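Local coordinates for protein ribulose-1,5-bisphosphate carboxylase/oxygenase large subunit (Rhodopseudomonas palustris, PDB 3QFW) that belongs to the Rubisco-like proteins, built on the fold of ribulose-bisphosphate carboxylase large chains, and probably acts as a magnesium-dependent enzyme on a related sugar-phosphate-type substrate, at residues V160-D165 and L200-I205. Sequence-based numbering, arbitrary orientation.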
ATOM      1  N   VAL B 160      11.492   5.073  30.078  1.00 33.35           N
ATOM      2  CA  VAL B 160      11.279   5.145  28.629  1.00 31.95           C
ATOM      3  C   VAL B 160      10.048   6.000  28.328  1.00 33.48           C
ATOM      4  O   VAL B 160       9.003   5.818  28.948  1.00 35.18           O
ATOM      5  CB  VAL B 160      11.086   3.738  28.040  1.00 32.24           C
ATOM      6  CG1 VAL B 160      10.814   3.799  26.530  1.00 34.90           C
ATOM      7  CG2 VAL B 160      12.302   2.883  28.328  1.00 34.56           C
ATOM      8  N   ASP B 161      10.162   6.925  27.379  1.00 32.21           N
ATOM      9  CA  ASP B 161       9.042   7.808  27.042  1.00 30.37           C
ATOM     10  C   ASP B 161       7.856   7.135  26.321  1.00 35.95           C
ATOM     11  O   ASP B 161       6.691   7.425  26.627  1.00 33.20           O
ATOM     12  CB  ASP B 161       9.536   9.004  26.226  1.00 34.49           C
ATOM     13  CG  ASP B 161      10.595   9.800  26.955  1.00 33.33           C
ATOM     14  OD1 ASP B 161      10.259  10.415  27.992  1.00 33.11           O
ATOM     15  OD2 ASP B 161      11.757   9.815  26.488  1.00 34.17           O
ATOM     16  N   LEU B 162       8.139   6.249  25.364  1.00 29.36           N
ATOM     17  CA  LEU B 162       7.057   5.607  24.612  1.00 33.92           C
ATOM     18  C   LEU B 162       7.282   4.113  24.409  1.00 32.84           C
ATOM     19  O   LEU B 162       8.356   3.668  24.001  1.00 33.33           O
ATOM     20  CB  LEU B 162       6.787   6.320  23.272  1.00 31.78           C
ATOM     21  CG  LEU B 162       5.644   5.815  22.367  1.00 35.66           C
ATOM     22  CD1 LEU B 162       4.452   5.321  23.170  1.00 36.37           C
ATOM     23  CD2 LEU B 162       5.187   6.883  21.365  1.00 36.17           C
ATOM     24  N   ILE B 163       6.251   3.352  24.742  1.00 30.21           N
ATOM     25  CA  ILE B 163       6.239   1.918  24.559  1.00 33.44           C
ATOM     26  C   ILE B 163       5.243   1.614  23.453  1.00 30.84           C
ATOM     27  O   ILE B 163       4.078   2.003  23.523  1.00 29.64           O
ATOM     28  CB  ILE B 163       5.839   1.207  25.851  1.00 31.78           C
ATOM     29  CG1 ILE B 163       6.854   1.556  26.955  1.00 31.43           C
ATOM     30  CG2 ILE B 163       5.728  -0.299  25.626  1.00 33.26           C
ATOM     31  CD1 ILE B 163       6.584   0.898  28.270  1.00 35.19           C
ATOM     32  N   LYS B 164       5.729   0.951  22.414  1.00 34.57           N
ATOM     33  CA  LYS B 164       4.898   0.629  21.265  1.00 30.83           C
ATOM     34  C   LYS B 164       4.786  -0.879  21.132  1.00 33.53           C
ATOM     35  O   LYS B 164       5.689  -1.615  21.531  1.00 33.10           O
ATOM     36  CB  LYS B 164       5.522   1.207  19.989  1.00 36.51           C
ATOM     37  CG  LYS B 164       6.871   0.574  19.638  1.00 34.16           C
ATOM     38  CD  LYS B 164       7.547   1.246  18.449  1.00 39.92           C
ATOM     39  CE  LYS B 164       6.949   0.837  17.114  1.00 33.43           C
ATOM     40  NZ  LYS B 164       7.049  -0.641  16.802  1.00 40.52           N
ATOM     41  N   ASP B 165       3.676  -1.337  20.561  1.00 35.74           N
ATOM     42  CA  ASP B 165       3.552  -2.724  20.150  1.00 32.96           C
ATOM     43  C   ASP B 165       4.582  -3.028  19.075  1.00 33.28           C
ATOM     44  O   ASP B 165       4.954  -2.162  18.283  1.00 31.41           O
ATOM     45  CB  ASP B 165       2.171  -2.987  19.555  1.00 31.28           C
ATOM     46  CG  ASP B 165       1.132  -3.341  20.595  1.00 34.81           C
ATOM     47  OD1 ASP B 165       1.500  -3.536  21.774  1.00 35.23           O
ATOM     48  OD2 ASP B 165      -0.059  -3.434  20.222  1.00 31.76           O
ATOM     49  N   LEU B 200       4.231   6.771  27.682  1.00 34.04           N
ATOM     50  CA  LEU B 200       3.084   6.504  26.802  1.00 34.61           C
ATOM     51  C   LEU B 200       3.099   5.088  26.226  1.00 30.45           C
ATOM     52  O   LEU B 200       4.162   4.509  25.995  1.00 30.56           O
ATOM     53  CB  LEU B 200       3.060   7.498  25.637  1.00 34.30           C
ATOM     54  CG  LEU B 200       2.860   8.985  25.922  1.00 31.46           C
ATOM     55  CD1 LEU B 200       3.334   9.797  24.732  1.00 31.06           C
ATOM     56  CD2 LEU B 200       1.402   9.291  26.226  1.00 37.43           C
ATOM     57  N   TYR B 201       1.912   4.540  25.982  1.00 32.94           N
ATOM     58  CA  TYR B 201       1.783   3.258  25.282  1.00 33.13           C
ATOM     59  C   TYR B 201       1.049   3.400  23.947  1.00 32.70           C
ATOM     60  O   TYR B 201      -0.041   3.973  23.881  1.00 33.41           O
ATOM     61  CB  TYR B 201       1.091   2.229  26.175  1.00 32.49           C
ATOM     62  CG  TYR B 201       0.751   0.921  25.494  1.00 34.94           C
ATOM     63  CD1 TYR B 201       1.704   0.218  24.762  1.00 34.86           C
ATOM     64  CD2 TYR B 201      -0.522   0.372  25.607  1.00 32.67           C
ATOM     65  CE1 TYR B 201       1.377  -0.994  24.135  1.00 33.61           C
ATOM     66  CE2 TYR B 201      -0.841  -0.830  25.000  1.00 31.73           C
ATOM     67  CZ  TYR B 201       0.108  -1.510  24.272  1.00 32.68           C
ATOM     68  OH  TYR B 201      -0.229  -2.717  23.671  1.00 35.73           O
ATOM     69  N   ALA B 202       1.654   2.869  22.888  1.00 30.87           N
ATOM     70  CA  ALA B 202       1.081   2.941  21.547  1.00 34.04           C
ATOM     71  C   ALA B 202       0.771   1.539  20.994  1.00 29.29           C
ATOM     72  O   ALA B 202       1.631   0.893  20.408  1.00 29.90           O
ATOM     73  CB  ALA B 202       2.029   3.684  20.615  1.00 31.52           C
ATOM     74  N   PRO B 203      -0.449   1.044  21.231  1.00 32.79           N
ATOM     75  CA  PRO B 203      -0.858  -0.252  20.669  1.00 34.71           C
ATOM     76  C   PRO B 203      -1.102  -0.175  19.160  1.00 31.74           C
ATOM     77  O   PRO B 203      -1.488   0.877  18.642  1.00 30.55           O
ATOM     78  CB  PRO B 203      -2.168  -0.555  21.403  1.00 33.76           C
ATOM     79  CG  PRO B 203      -2.664   0.781  21.844  1.00 33.43           C
ATOM     80  CD  PRO B 203      -1.446   1.579  22.170  1.00 31.17           C
ATOM     81  N   ASN B 204      -0.869  -1.280  18.458  1.00 32.26           N
ATOM     82  CA  ASN B 204      -1.009  -1.282  17.010  1.00 32.81           C
ATOM     83  C   ASN B 204      -2.436  -1.577  16.585  1.00 31.52           C
ATOM     84  O   ASN B 204      -2.938  -2.680  16.817  1.00 30.00           O
ATOM     85  CB  ASN B 204      -0.050  -2.284  16.360  1.00 30.64           C
ATOM     86  CG  ASN B 204      -0.125  -2.252  14.843  1.00 33.73           C
ATOM     87  OD1 ASN B 204       0.138  -1.220  14.226  1.00 33.41           O
ATOM     88  ND2 ASN B 204      -0.498  -3.384  14.234  1.00 29.90           N
ATOM     89  N   ILE B 205      -3.096  -0.600  15.971  1.00 31.98           N
ATOM     90  CA  ILE B 205      -4.433  -0.836  15.415  1.00 34.84           C
ATOM     91  C   ILE B 205      -4.377  -1.311  13.960  1.00 34.49           C
ATOM     92  O   ILE B 205      -3.516  -0.877  13.197  1.00 31.12           O
ATOM     93  CB  ILE B 205      -5.356   0.382  15.563  1.00 32.89           C
ATOM     94  CG1 ILE B 205      -4.750   1.606  14.872  1.00 37.26           C
ATOM     95  CG2 ILE B 205      -5.588   0.665  17.043  1.00 38.83           C
ATOM     96  CD1 ILE B 205      -5.749   2.711  14.618  1.00 39.38           C
TER
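Strands 162-165 and 200-202 run parallel at 16°, pairing L162 with L200, I163 with Y201 and K164 with A202 through four backbone hydrogen bonds: L200 N to D161 O, I163 N to L200 O, A202 N to I163 O and D165 N to A202 O. On the L162 face, CD1 of L162 reaches across the pair to L200 CB (3.6 Å) and A202 CB (3.9 Å). On the other face, CG2 of I163 meets Y201 CD1 at 4.1 Å, the two side chains crossing at about a right angle. CG of Y201 lies anti to the backbone N (chi1 173°); at the far end of the ring, OH donates to D165 OD1 at 2.7 Å, on the syn side but tilted out of the carboxylate plane, which is turned 69° from the ring. The second oxygen, OD2, accepts N204 N (2.9 Å) from above that plane and forms a salt bridge with R180. An alanine at D165 would probably leave Y201 OH and N204 N without their acceptor and R180 without its carboxylate, letting the chain after strand 200-202 shift. These neighbouring TIM-barrel strands are joined by helix 177-195, which covers Y201 through R180 and V184; strand 133-138 flanks 162-165, and strand 226-229 continues the barrel beyond 200-202, A202 touching A226 and P203 backbone-bonded to L228.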